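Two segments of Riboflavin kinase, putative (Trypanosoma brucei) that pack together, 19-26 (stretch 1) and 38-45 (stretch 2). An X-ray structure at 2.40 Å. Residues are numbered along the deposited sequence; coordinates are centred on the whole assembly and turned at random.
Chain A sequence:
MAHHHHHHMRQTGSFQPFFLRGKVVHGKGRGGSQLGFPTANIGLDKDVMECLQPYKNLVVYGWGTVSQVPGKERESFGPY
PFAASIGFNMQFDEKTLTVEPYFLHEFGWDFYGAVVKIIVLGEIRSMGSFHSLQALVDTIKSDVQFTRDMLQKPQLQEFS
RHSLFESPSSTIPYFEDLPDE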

# COMPACT_ATOMS: atom_id res chain seq x y z
N PHE A 19 8.83 -4.54 2.78
CA PHE A 19 8.26 -3.72 3.83
C PHE A 19 8.57 -2.26 3.53
O PHE A 19 9.65 -1.95 3.02
CB PHE A 19 8.86 -4.14 5.18
CG PHE A 19 8.45 -3.26 6.33
CD1 PHE A 19 9.33 -2.31 6.84
CD2 PHE A 19 7.20 -3.40 6.92
CE1 PHE A 19 8.97 -1.50 7.91
CE2 PHE A 19 6.83 -2.59 7.98
CZ PHE A 19 7.71 -1.65 8.48
N LEU A 20 7.64 -1.37 3.83
CA LEU A 20 7.83 0.05 3.58
C LEU A 20 7.21 0.86 4.70
O LEU A 20 6.05 0.63 5.07
CB LEU A 20 7.22 0.45 2.23
CG LEU A 20 7.39 1.90 1.74
CD1 LEU A 20 8.84 2.35 1.78
CD2 LEU A 20 6.82 2.05 0.32
N ARG A 21 7.98 1.78 5.26
CA ARG A 21 7.50 2.66 6.33
C ARG A 21 7.75 4.10 5.92
O ARG A 21 8.85 4.45 5.49
CB ARG A 21 8.23 2.36 7.65
CG ARG A 21 7.83 3.28 8.81
CD ARG A 21 8.53 2.92 10.12
NE ARG A 21 9.99 2.93 10.00
CZ ARG A 21 10.79 1.86 10.09
NH1 ARG A 21 10.29 0.65 10.32
NH2 ARG A 21 12.10 2.01 9.96
N GLY A 22 6.72 4.94 6.05
CA GLY A 22 6.84 6.36 5.70
C GLY A 22 5.62 7.15 6.13
O GLY A 22 4.59 6.58 6.46
N LYS A 23 5.76 8.48 6.14
CA LYS A 23 4.66 9.37 6.52
C LYS A 23 3.64 9.59 5.39
O LYS A 23 3.99 9.58 4.21
CB LYS A 23 5.20 10.71 7.01
CG LYS A 23 6.03 10.62 8.28
CD LYS A 23 5.91 11.87 9.13
CE LYS A 23 6.91 11.83 10.29
NZ LYS A 23 6.60 12.84 11.34
N VAL A 24 2.39 9.78 5.78
CA VAL A 24 1.31 10.09 4.84
C VAL A 24 1.38 11.58 4.47
O VAL A 24 1.29 12.44 5.36
CB VAL A 24 -0.08 9.76 5.43
CG1 VAL A 24 -1.18 10.06 4.42
CG2 VAL A 24 -0.14 8.30 5.88
N VAL A 25 1.54 11.86 3.18
CA VAL A 25 1.68 13.23 2.67
C VAL A 25 0.67 13.51 1.56
O VAL A 25 -0.02 12.60 1.08
CB VAL A 25 3.10 13.48 2.14
CG1 VAL A 25 4.13 13.27 3.24
CG2 VAL A 25 3.40 12.59 0.94
N HIS A 26 0.59 14.77 1.15
CA HIS A 26 -0.29 15.18 0.05
C HIS A 26 0.36 14.90 -1.30
O HIS A 26 -0.23 15.15 -2.35
CB HIS A 26 -0.62 16.67 0.16
CG HIS A 26 -1.42 17.02 1.38
ND1 HIS A 26 -0.86 17.18 2.63
CD2 HIS A 26 -2.75 17.26 1.54
CE1 HIS A 26 -1.80 17.49 3.50
NE2 HIS A 26 -2.96 17.54 2.86
N PRO A 38 -8.50 9.90 -4.42
CA PRO A 38 -7.49 10.04 -3.38
C PRO A 38 -6.17 10.55 -3.94
O PRO A 38 -5.75 10.09 -5.00
CB PRO A 38 -7.32 8.60 -2.87
CG PRO A 38 -7.76 7.74 -4.01
CD PRO A 38 -8.91 8.50 -4.60
N THR A 39 -5.53 11.47 -3.22
CA THR A 39 -4.17 11.91 -3.58
C THR A 39 -3.19 11.79 -2.39
O THR A 39 -2.24 12.57 -2.28
CB THR A 39 -4.19 13.36 -4.11
OG1 THR A 39 -4.68 14.25 -3.10
CG2 THR A 39 -5.07 13.47 -5.35
N ALA A 40 -3.43 10.82 -1.51
CA ALA A 40 -2.54 10.57 -0.38
C ALA A 40 -1.37 9.71 -0.84
O ALA A 40 -1.56 8.73 -1.57
CB ALA A 40 -3.28 9.89 0.75
N ASN A 41 -0.16 10.09 -0.42
CA ASN A 41 1.06 9.37 -0.78
C ASN A 41 1.89 9.02 0.44
O ASN A 41 1.71 9.60 1.51
CB ASN A 41 1.92 10.22 -1.72
CG ASN A 41 1.14 10.81 -2.87
OD1 ASN A 41 0.84 10.12 -3.85
ND2 ASN A 41 0.82 12.09 -2.77
N ILE A 42 2.80 8.08 0.27
CA ILE A 42 3.82 7.80 1.28
C ILE A 42 5.07 8.59 0.90
O ILE A 42 5.54 8.50 -0.24
CB ILE A 42 4.15 6.31 1.37
CG1 ILE A 42 2.88 5.51 1.69
CG2 ILE A 42 5.20 6.06 2.44
CD1 ILE A 42 3.13 4.03 1.88
N GLY A 43 5.58 9.38 1.84
CA GLY A 43 6.77 10.20 1.60
C GLY A 43 8.01 9.36 1.41
O GLY A 43 8.39 8.59 2.30
N LEU A 44 8.64 9.49 0.24
CA LEU A 44 9.83 8.73 -0.09
C LEU A 44 11.06 9.63 -0.09
O LEU A 44 10.95 10.85 0.02
CB LEU A 44 9.68 8.08 -1.47
CG LEU A 44 8.38 7.31 -1.74
CD1 LEU A 44 8.38 6.74 -3.16
CD2 LEU A 44 8.17 6.21 -0.71
N ASP A 45 12.23 9.01 -0.20
CA ASP A 45 13.49 9.73 -0.44
C ASP A 45 14.24 9.03 -1.57
O ASP A 45 13.76 8.02 -2.09
CB ASP A 45 14.33 9.81 0.85
CG ASP A 45 14.74 8.45 1.40
OD1 ASP A 45 14.60 7.42 0.70
OD2 ASP A 45 15.22 8.41 2.55
O HOH W 1 8.27 9.45 4.78

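The two segments pair as a short antiparallel ladder, and side chains fill the spaces beside it. Val 25 and Asn 41 form the hydrogen-bonded pair: Val 25 N donates to Asn 41 O (2.8 Å) and Asn 41 N to Val 25 O (2.9 Å), both nearly linear. Gly 43 N extends the ladder with a bond to Lys 23 O at 2.9 Å.

Beyond this point the backbones are bridged by a water, which accepts from Lys 23 N (3.0 Å) and donates to Gly 43 O (2.6 Å).

The clearest fit of bump into hollow is at Gly 22. Its bare CA receives the CG2 methyl of Ile 42 at 3.7 Å; a CB built there would lie 2.6 Å from that same Ile 42 CG2, so the methyl occupies the space a side chain would need. The other branch of Ile 42 reaches toward Leu 20, where Ile 42 CD1 lies 4.5 Å from Leu 20 CD2. Leu 20 CD2 is equally far from Leu 44 CD2, so these apolar ends meet loosely.

Val 24 shares a sheet face with Ile 42, and its CG1 rests 4.2 Å from Ala 40 CB. On the other face, Val 25 CG2 packs against Asn 41 CB (3.9 Å) and comes within 4.0 Å of Gly 43 N.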